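Local structure of putative nisin-resistance protein (Streptococcus agalactiae 515, 4Y68) at residues G88-I93 with T255-F260; F182-K187 with K192-K197; T233-K238 with Y281-T286. The protein is probably a serine peptidase of family S41, a lipoprotein that recognises lantibiotics and is thought to give resistance to nisin by cleaving it. One frame throughout, in Å; residues are numbered along the deposited sequence.

How the contacts relate
All three contacts reach the same antiparallel sheet, whose strand 267-276 pairs with 92-94, 180-185, 256-261 and 282-283, but they lie at different depths. Contact 2 is a surface contact, a hairpin held by backbone hydrogen bonds and by rings laid against aliphatic chains. Contacts 1 and 3 are partly buried: contact 1 is mainly polar, two hydrogen bonds, one of them to a backbone oxygen, whereas contact 3 has no hydrogen bond across it and joins a helix end to a short strand by leucine, lysine and tyrosine packing. Val256 of contact 1 packs on Phe182 and Tyr184 of contact 2, and Thr255 of contact 1 bonds Asn285 of contact 3.

Contact 1: residues G88-I93 with T255-F260; sequences GKHSQI and TVNETF
His90, in the turn after helix 72-87, meets Thr255 and Asn257 on the segment 255-260, which leads into and along strand 256-261. Its CG lies anti to the backbone N (chi1 -163°), which carries the ring toward the strand. Outward from the backbone, CB lies 3.5 Å from Thr255 OG1, and CG comes under the amide of Asn257, whose ND2 sits 3.3 Å above the ring plane, over its centre. ND1 then donates to Thr255 OG1 at 2.9 Å, with the acceptor near the ring plane, while CE1 lies beside Thr255 O. NE2, at the tip, bonds Ser228 OG. In a family S41 peptidase this histidine-serine pair is consistent with a catalytic dyad, and the threonine would then be a second-shell residue that fixes the ring's rotation.

Asparagine suits its place because its amide serves two partners. ND2 donates to His90 O at 3.0 Å, from above the carbonyl plane and with a bent N-H...O angle of 139°, while OD1 bonds Thr271 OG1. The small hydroxyl of Thr255 likewise bonds Asn285 OD1 besides the histidine. The histidine's type I turn, Gly88 to Ser91, links helix 72-87 to the antiparallel sheet, where strand 267-276, paired with both 92-94 and 256-261, supplies Thr271, which touches both His90 and Thr255.

Contact 2: residues F182-K187 with K192-K197; sequences FHYTDK and KTITMK
Phe182 and Ile194 pair across a beta hairpin whose strands, 180-185 and 191-195, run antiparallel. Backbone bonds set the register: Ile194 N donates to Phe182 O at 2.9 Å, and two bonds join Tyr184 and Lys192, the shorter from Lys192 N to Tyr184 O at 2.7 Å. The return bond from Phe182 N to Ile194 O is weak. His183 and Thr193 form the non-hydrogen-bonded pair between them.

The packed side is the face carrying Phe182, Tyr184, Lys192 and Ile194. Phe182 and Ile194 run alongside each other, with Ile194 CB over the ring face toward its rim in a CH-pi contact and Ile194 CG1 3.5 Å from Phe182 CZ. A beta-branched isoleucine fits here because both branches border the phenylalanine, and the CG1 branch continues through CD1 to Tyr184 CE1 at 3.6 Å. Phe182 is buried, with Met165 of helix 165-171 and Ser236 as further neighbours.

Toward the turn the packing gives way to solvent. Tyr184 CG stands between the backbone N and the carbonyl carbon (chi1 63°), which swings the ring across to Lys192. There Lys192 CB lies over the ring face, 4.0 Å from its centroid, and CD touches the phenol oxygen. Beyond CG the lysine runs extended, its apolar length serving the ring while its end leads away from the opposite strand; the residue is exposed.

The face carrying His183 and Thr193 is polar. Both are partly exposed, and the types suit a close non-hydrogen-bonded pair, where a ring nitrogen can meet a short hydroxyl: the bond between His183 ND1 and Thr193 OG1, 2.8 Å long, puts the hydroxyl in the plane of the imidazole at its edge.

Contact 3: residues T233-K238 with Y281-T286; sequences TFLSFK and YKYENT
Leu235 CG lies anti to the carbonyl carbon (chi1 -71°), and Tyr283 has a similar first torsion (chi1 -54°); these bring the leucine fork over the ring, the two side chains running antiparallel alongside each other. Both leucine methyls then rest on the tyrosine: CD1 sits above the plane toward the rim, 4.0 Å from Tyr283 CD2, and CD2 makes a CH-pi contact over the face, 3.8 Å from Tyr283 CZ. A forked leucine suits this place, since its two branches cover a broad piece of a flat ring.

Lys238 closes a type I turn that begins at Leu235, and its chain bends at chi2 and chi3. CE thereby lies 3.7 Å from Tyr283 OH, while NZ approaches Tyr281 CD2 obliquely. No hydrogen bond crosses this contact. The polar ends look elsewhere: NZ bonds Gln279 OE1, and the phenol bonds Asp277 OD2, which also forms a long, weak ion pair with NZ. Lysine thus combines an aliphatic stem for the tyrosine with an amine for the loop 277-279.

Tyr283, buried on short strand 282-283, pairs through its backbone with Val275, which Leu235 also touches, so the end of helix 229-235 packs against strands 267-276 and 282-283 of the antiparallel sheet.

Contact 1: residues G88-I93 with T255-F260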
loop_
_atom_site.group_PDB
_atom_site.type_symbol
_atom_site.label_atom_id
_atom_site.label_comp_id
_atom_site.label_asym_id
_atom_site.label_seq_id
_atom_site.Cartn_x
_atom_site.Cartn_y
_atom_site.Cartn_z
ATOM N N GLY A 88 15.238 3.299 -2.351
ATOM C CA GLY A 88 15.236 2.443 -1.172
ATOM C C GLY A 88 14.540 1.129 -1.437
ATOM O O GLY A 88 14.114 0.853 -2.575
ATOM N N LYS A 89 14.414 0.311 -0.394
ATOM C CA LYS A 89 13.961 -1.072 -0.554
ATOM C C LYS A 89 12.487 -1.222 -0.963
ATOM O O LYS A 89 12.049 -2.315 -1.279
ATOM C CB LYS A 89 14.198 -1.854 0.739
ATOM C CG LYS A 89 13.236 -1.545 1.850
ATOM C CD LYS A 89 13.616 -2.308 3.121
ATOM C CE LYS A 89 12.383 -2.791 3.880
ATOM N NZ LYS A 89 12.424 -2.564 5.388
ATOM N N HIS A 90 11.723 -0.136 -0.936
ATOM C CA HIS A 90 10.321 -0.199 -1.321
ATOM C C HIS A 90 10.190 0.162 -2.808
ATOM O O HIS A 90 9.109 0.076 -3.392
ATOM C CB HIS A 90 9.489 0.735 -0.432
ATOM C CG HIS A 90 8.014 0.460 -0.449
ATOM N ND1 HIS A 90 7.087 1.359 0.042
ATOM C CD2 HIS A 90 7.305 -0.617 -0.870
ATOM C CE1 HIS A 90 5.875 0.856 -0.094
ATOM N NE2 HIS A 90 5.978 -0.343 -0.648
ATOM N N SER A 91 11.304 0.552 -3.423
ATOM C CA SER A 91 11.280 0.929 -4.830
ATOM C C SER A 91 11.668 -0.235 -5.732
ATOM O O SER A 91 12.441 -1.093 -5.326
ATOM C CB SER A 91 12.206 2.113 -5.082
ATOM O OG SER A 91 11.753 3.291 -4.430
ATOM N N GLN A 92 11.143 -0.255 -6.960
ATOM C CA GLN A 92 11.571 -1.246 -7.957
ATOM C C GLN A 92 11.008 -0.963 -9.341
ATOM O O GLN A 92 10.127 -0.118 -9.506
ATOM C CB GLN A 92 11.162 -2.661 -7.530
ATOM C CG GLN A 92 9.680 -2.828 -7.275
ATOM C CD GLN A 92 9.343 -4.181 -6.672
ATOM O OE1 GLN A 92 10.054 -5.151 -6.899
ATOM N NE2 GLN A 92 8.262 -4.247 -5.891
ATOM N N ILE A 93 11.539 -1.674 -10.329
ATOM C CA ILE A 93 11.041 -1.649 -11.693
ATOM C C ILE A 93 10.380 -2.999 -11.984
ATOM O O ILE A 93 11.010 -4.049 -11.897
ATOM C CB ILE A 93 12.164 -1.375 -12.739
ATOM C CG1 ILE A 93 13.369 -2.301 -12.513
ATOM C CG2 ILE A 93 12.644 0.050 -12.673
ATOM C CD1 ILE A 93 14.576 -1.651 -11.768
ATOM N N THR A 255 6.439 3.385 3.465
ATOM C CA THR A 255 6.697 4.600 2.712
ATOM C C THR A 255 5.685 4.697 1.589
ATOM O O THR A 255 5.197 3.679 1.081
ATOM C CB THR A 255 8.130 4.663 2.134
ATOM O OG1 THR A 255 8.474 3.403 1.530
ATOM C CG2 THR A 255 9.127 4.990 3.238
ATOM N N VAL A 256 5.362 5.926 1.204
ATOM C CA VAL A 256 4.503 6.135 0.048
ATOM C C VAL A 256 5.296 6.002 -1.267
ATOM O O VAL A 256 6.396 6.552 -1.413
ATOM C CB VAL A 256 3.818 7.510 0.144
ATOM C CG1 VAL A 256 3.247 7.934 -1.214
ATOM C CG2 VAL A 256 2.729 7.476 1.227
ATOM N N ASN A 257 4.763 5.242 -2.215
ATOM C CA ASN A 257 5.317 5.207 -3.566
ATOM C C ASN A 257 4.452 5.939 -4.577
ATOM O O ASN A 257 3.235 6.071 -4.401
ATOM C CB ASN A 257 5.497 3.772 -4.064
ATOM C CG ASN A 257 6.569 3.017 -3.307
ATOM O OD1 ASN A 257 7.387 3.611 -2.599
ATOM N ND2 ASN A 257 6.562 1.688 -3.449
ATOM N N GLU A 258 5.096 6.407 -5.638
ATOM C CA GLU A 258 4.389 6.889 -6.814
ATOM C C GLU A 258 4.807 5.965 -7.948
ATOM O O GLU A 258 5.948 5.496 -7.976
ATOM C CB GLU A 258 4.718 8.353 -7.109
ATOM C CG GLU A 258 4.457 9.292 -5.914
ATOM C CD GLU A 258 4.948 10.734 -6.135
ATOM O OE1 GLU A 258 5.578 11.009 -7.174
ATOM O OE2 GLU A 258 4.708 11.600 -5.257
ATOM N N THR A 259 3.885 5.659 -8.856
ATOM C CA THR A 259 4.171 4.654 -9.861
ATOM C C THR A 259 4.093 5.277 -11.241
ATOM O O THR A 259 3.126 5.963 -11.562
ATOM C CB THR A 259 3.205 3.454 -9.747
ATOM O OG1 THR A 259 3.401 2.807 -8.481
ATOM C CG2 THR A 259 3.467 2.443 -10.863
ATOM N N PHE A 260 5.126 5.037 -12.045
ATOM C CA PHE A 260 5.275 5.672 -13.352
ATOM C C PHE A 260 5.232 4.619 -14.454
ATOM O O PHE A 260 6.012 3.660 -14.438
ATOM C CB PHE A 260 6.578 6.483 -13.403
ATOM C CG PHE A 260 6.659 7.553 -12.347
ATOM C CD1 PHE A 260 6.189 8.834 -12.605
ATOM C CD2 PHE A 260 7.160 7.260 -11.077
ATOM C CE1 PHE A 260 6.232 9.811 -11.617
ATOM C CE2 PHE A 260 7.222 8.232 -10.089
ATOM C CZ PHE A 260 6.751 9.505 -10.355
#

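Contact 2: residues F182-K187 with K192-K197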
loop_
_atom_site.group_PDB
_atom_site.type_symbol
_atom_site.label_atom_id
_atom_site.label_comp_id
_atom_site.label_asym_id
_atom_site.label_seq_id
_atom_site.Cartn_x
_atom_site.Cartn_y
_atom_site.Cartn_z
ATOM N N PHE A 182 -3.439 9.263 7.264
ATOM C CA PHE A 182 -2.027 9.372 7.639
ATOM C C PHE A 182 -1.430 10.570 6.890
ATOM O O PHE A 182 -2.082 11.124 6.015
ATOM C CB PHE A 182 -1.243 8.069 7.343
ATOM C CG PHE A 182 -1.310 7.633 5.902
ATOM C CD1 PHE A 182 -2.319 6.792 5.461
ATOM C CD2 PHE A 182 -0.381 8.078 4.986
ATOM C CE1 PHE A 182 -2.392 6.402 4.133
ATOM C CE2 PHE A 182 -0.448 7.680 3.657
ATOM C CZ PHE A 182 -1.448 6.851 3.229
ATOM N N HIS A 183 -0.212 10.981 7.250
ATOM C CA HIS A 183 0.514 12.042 6.511
ATOM C C HIS A 183 1.721 11.493 5.752
ATOM O O HIS A 183 2.220 10.410 6.048
ATOM C CB HIS A 183 1.013 13.135 7.457
ATOM C CG HIS A 183 -0.003 13.583 8.452
ATOM N ND1 HIS A 183 -0.951 14.541 8.168
ATOM C CD2 HIS A 183 -0.202 13.224 9.740
ATOM C CE1 HIS A 183 -1.698 14.745 9.236
ATOM N NE2 HIS A 183 -1.264 13.959 10.205
ATOM N N TYR A 184 2.219 12.252 4.787
ATOM C CA TYR A 184 3.464 11.862 4.152
ATOM C C TYR A 184 4.207 13.107 3.660
ATOM O O TYR A 184 3.596 14.096 3.250
ATOM C CB TYR A 184 3.208 10.849 3.016
ATOM C CG TYR A 184 2.371 11.364 1.875
ATOM C CD1 TYR A 184 0.999 11.581 2.027
ATOM C CD2 TYR A 184 2.942 11.625 0.636
ATOM C CE1 TYR A 184 0.220 12.059 0.962
ATOM C CE2 TYR A 184 2.186 12.099 -0.422
ATOM C CZ TYR A 184 0.827 12.320 -0.256
ATOM O OH TYR A 184 0.089 12.784 -1.316
ATOM N N THR A 185 5.532 13.059 3.731
ATOM C CA THR A 185 6.374 14.195 3.348
ATOM C C THR A 185 7.380 13.807 2.270
ATOM O O THR A 185 8.020 12.770 2.399
ATOM C CB THR A 185 7.139 14.733 4.579
ATOM O OG1 THR A 185 6.201 15.042 5.611
ATOM C CG2 THR A 185 7.996 15.975 4.221
ATOM N N ASP A 186 7.538 14.624 1.226
ATOM C CA ASP A 186 8.469 14.262 0.146
ATOM C C ASP A 186 9.894 14.784 0.382
ATOM O O ASP A 186 10.171 15.407 1.399
ATOM C CB ASP A 186 7.952 14.740 -1.224
ATOM C CG ASP A 186 7.939 16.259 -1.392
ATOM O OD1 ASP A 186 8.570 17.021 -0.623
ATOM O OD2 ASP A 186 7.282 16.694 -2.360
ATOM N N LYS A 187 10.793 14.532 -0.560
ATOM C CA LYS A 187 12.194 14.950 -0.399
ATOM C C LYS A 187 12.342 16.471 -0.347
ATOM O O LYS A 187 13.331 16.972 0.177
ATOM C CB LYS A 187 13.067 14.382 -1.530
ATOM C CG LYS A 187 12.740 14.968 -2.887
ATOM C CD LYS A 187 13.425 14.216 -4.046
ATOM C CE LYS A 187 14.937 14.270 -3.951
ATOM N NZ LYS A 187 15.578 13.394 -5.008
ATOM N N LYS A 192 2.025 16.326 3.051
ATOM C CA LYS A 192 0.659 16.147 2.576
ATOM C C LYS A 192 -0.098 15.157 3.456
ATOM O O LYS A 192 0.448 14.560 4.398
ATOM C CB LYS A 192 0.653 15.684 1.119
ATOM C CG LYS A 192 1.187 16.725 0.141
ATOM C CD LYS A 192 1.150 16.198 -1.301
ATOM C CE LYS A 192 1.434 17.309 -2.331
ATOM N NZ LYS A 192 1.103 16.901 -3.750
ATOM N N THR A 193 -1.370 14.989 3.153
ATOM C CA THR A 193 -2.226 14.195 4.016
ATOM C C THR A 193 -3.093 13.307 3.152
ATOM O O THR A 193 -3.616 13.766 2.161
ATOM C CB THR A 193 -3.094 15.098 4.918
ATOM O OG1 THR A 193 -2.274 15.681 5.939
ATOM C CG2 THR A 193 -4.199 14.292 5.584
ATOM N N ILE A 194 -3.208 12.025 3.493
ATOM C CA ILE A 194 -4.247 11.195 2.885
ATOM C C ILE A 194 -5.477 11.185 3.818
ATOM O O ILE A 194 -5.393 10.731 4.955
ATOM C CB ILE A 194 -3.764 9.765 2.623
ATOM C CG1 ILE A 194 -2.591 9.756 1.636
ATOM C CG2 ILE A 194 -4.922 8.881 2.153
ATOM C CD1 ILE A 194 -2.899 10.404 0.277
ATOM N N THR A 195 -6.587 11.746 3.348
ATOM C CA THR A 195 -7.843 11.784 4.093
ATOM C C THR A 195 -8.830 10.886 3.384
ATOM O O THR A 195 -8.576 10.446 2.261
ATOM C CB THR A 195 -8.484 13.215 4.180
ATOM O OG1 THR A 195 -8.914 13.628 2.871
ATOM C CG2 THR A 195 -7.506 14.229 4.713
ATOM N N MET A 196 -9.970 10.649 4.014
ATOM C CA MET A 196 -10.983 9.826 3.390
ATOM C C MET A 196 -11.464 10.476 2.087
ATOM O O MET A 196 -11.779 9.777 1.147
ATOM C CB MET A 196 -12.137 9.569 4.370
ATOM C CG MET A 196 -13.141 8.514 3.910
ATOM S SD MET A 196 -12.444 6.910 3.441
ATOM C CE MET A 196 -12.007 6.236 5.027
ATOM N N LYS A 197 -11.459 11.806 2.002
ATOM C CA LYS A 197 -11.779 12.509 0.737
ATOM C C LYS A 197 -10.829 12.224 -0.442
ATOM O O LYS A 197 -11.259 12.109 -1.585
ATOM C CB LYS A 197 -11.811 14.017 0.972
ATOM C CG LYS A 197 -12.761 14.440 2.059
ATOM C CD LYS A 197 -12.268 15.704 2.779
ATOM C CE LYS A 197 -12.694 17.008 2.082
ATOM N NZ LYS A 197 -12.076 17.241 0.736
#

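Contact 3: residues T233-K238 with Y281-T286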
loop_
_atom_site.group_PDB
_atom_site.type_symbol
_atom_site.label_atom_id
_atom_site.label_comp_id
_atom_site.label_asym_id
_atom_site.label_seq_id
_atom_site.Cartn_x
_atom_site.Cartn_y
_atom_site.Cartn_z
ATOM N N THR A 233 -2.911 0.975 5.490
ATOM C CA THR A 233 -4.255 0.689 5.955
ATOM C C THR A 233 -4.246 0.478 7.462
ATOM O O THR A 233 -5.115 0.997 8.163
ATOM C CB THR A 233 -4.862 -0.546 5.269
ATOM O OG1 THR A 233 -5.025 -0.255 3.888
ATOM C CG2 THR A 233 -6.237 -0.872 5.868
ATOM N N PHE A 234 -3.274 -0.290 7.952
ATOM C CA PHE A 234 -3.097 -0.453 9.389
ATOM C C PHE A 234 -2.908 0.904 10.063
ATOM O O PHE A 234 -3.520 1.159 11.073
ATOM C CB PHE A 234 -1.891 -1.360 9.692
ATOM C CG PHE A 234 -1.682 -1.647 11.161
ATOM C CD1 PHE A 234 -2.716 -1.530 12.068
ATOM C CD2 PHE A 234 -0.441 -2.039 11.629
ATOM C CE1 PHE A 234 -2.521 -1.793 13.416
ATOM C CE2 PHE A 234 -0.237 -2.307 12.981
ATOM C CZ PHE A 234 -1.280 -2.181 13.870
ATOM N N LEU A 235 -2.055 1.773 9.512
ATOM C CA LEU A 235 -1.834 3.086 10.132
ATOM C C LEU A 235 -3.116 3.909 10.219
ATOM O O LEU A 235 -3.289 4.686 11.145
ATOM C CB LEU A 235 -0.770 3.878 9.368
ATOM C CG LEU A 235 0.623 3.293 9.560
ATOM C CD1 LEU A 235 1.697 4.162 8.893
ATOM C CD2 LEU A 235 0.881 3.148 11.053
ATOM N N SER A 236 -4.015 3.728 9.258
ATOM C CA SER A 236 -5.242 4.518 9.211
ATOM C C SER A 236 -6.175 4.255 10.398
ATOM O O SER A 236 -7.087 5.035 10.633
ATOM C CB SER A 236 -6.000 4.242 7.922
ATOM O OG SER A 236 -5.186 4.459 6.801
ATOM N N PHE A 237 -5.951 3.153 11.118
ATOM C CA PHE A 237 -6.712 2.832 12.340
ATOM C C PHE A 237 -5.991 3.244 13.621
ATOM O O PHE A 237 -6.569 3.170 14.706
ATOM C CB PHE A 237 -7.018 1.330 12.424
ATOM C CG PHE A 237 -8.009 0.848 11.391
ATOM C CD1 PHE A 237 -9.361 0.766 11.692
ATOM C CD2 PHE A 237 -7.586 0.469 10.124
ATOM C CE1 PHE A 237 -10.279 0.319 10.752
ATOM C CE2 PHE A 237 -8.492 0.031 9.175
ATOM C CZ PHE A 237 -9.852 -0.053 9.493
ATOM N N LYS A 238 -4.733 3.664 13.508
ATOM C CA LYS A 238 -3.923 3.935 14.699
ATOM C C LYS A 238 -4.425 5.125 15.479
ATOM O O LYS A 238 -4.768 6.154 14.909
ATOM C CB LYS A 238 -2.460 4.149 14.328
ATOM C CG LYS A 238 -1.634 2.883 14.433
ATOM C CD LYS A 238 -0.811 2.869 15.689
ATOM C CE LYS A 238 -0.000 4.153 15.772
ATOM N NZ LYS A 238 0.864 4.242 16.975
ATOM N N TYR A 281 3.671 9.677 15.143
ATOM C CA TYR A 281 4.796 8.741 15.015
ATOM C C TYR A 281 5.323 8.659 13.589
ATOM O O TYR A 281 4.542 8.595 12.648
ATOM C CB TYR A 281 4.401 7.342 15.470
ATOM C CG TYR A 281 4.144 7.232 16.941
ATOM C CD1 TYR A 281 5.186 7.038 17.833
ATOM C CD2 TYR A 281 2.847 7.305 17.449
ATOM C CE1 TYR A 281 4.947 6.928 19.198
ATOM C CE2 TYR A 281 2.602 7.195 18.802
ATOM C CZ TYR A 281 3.654 7.007 19.671
ATOM O OH TYR A 281 3.414 6.898 21.018
ATOM N N LYS A 282 6.638 8.647 13.427
ATOM C CA LYS A 282 7.223 8.627 12.079
ATOM C C LYS A 282 7.626 7.227 11.619
ATOM O O LYS A 282 8.064 6.405 12.413
ATOM C CB LYS A 282 8.427 9.555 12.008
ATOM C CG LYS A 282 8.080 11.013 12.267
ATOM C CD LYS A 282 9.312 11.917 12.074
ATOM C CE LYS A 282 9.076 13.313 12.661
ATOM N NZ LYS A 282 10.145 14.304 12.287
ATOM N N TYR A 283 7.454 6.963 10.331
ATOM C CA TYR A 283 7.810 5.669 9.756
ATOM C C TYR A 283 8.605 5.920 8.498
ATOM O O TYR A 283 8.280 6.821 7.722
ATOM C CB TYR A 283 6.559 4.809 9.450
ATOM C CG TYR A 283 5.640 4.619 10.655
ATOM C CD1 TYR A 283 5.703 3.473 11.434
ATOM C CD2 TYR A 283 4.761 5.609 11.030
ATOM C CE1 TYR A 283 4.900 3.323 12.533
ATOM C CE2 TYR A 283 3.949 5.463 12.114
ATOM C CZ TYR A 283 4.019 4.320 12.862
ATOM O OH TYR A 283 3.188 4.184 13.946
ATOM N N GLU A 284 9.652 5.133 8.296
ATOM C CA GLU A 284 10.418 5.204 7.066
ATOM C C GLU A 284 10.908 3.807 6.730
ATOM O O GLU A 284 12.057 3.474 6.973
ATOM C CB GLU A 284 11.581 6.188 7.201
ATOM C CG GLU A 284 12.265 6.525 5.896
ATOM C CD GLU A 284 13.347 7.596 6.047
ATOM O OE1 GLU A 284 13.359 8.320 7.069
ATOM O OE2 GLU A 284 14.192 7.715 5.133
ATOM N N ASN A 285 10.019 2.992 6.177
ATOM C CA ASN A 285 10.336 1.604 5.897
ATOM C C ASN A 285 10.716 0.943 7.202
ATOM O O ASN A 285 11.721 0.241 7.308
ATOM C CB ASN A 285 11.443 1.499 4.850
ATOM C CG ASN A 285 10.943 1.876 3.460
ATOM O OD1 ASN A 285 9.750 1.750 3.175
ATOM N ND2 ASN A 285 11.843 2.338 2.596
ATOM N N THR A 286 9.894 1.211 8.205
ATOM C CA THR A 286 10.074 0.658 9.531
ATOM C C THR A 286 8.827 -0.115 9.968
ATOM O O THR A 286 7.689 0.322 9.741
ATOM C CB THR A 286 10.367 1.754 10.557
ATOM O OG1 THR A 286 9.215 2.568 10.700
ATOM C CG2 THR A 286 11.509 2.631 10.091
#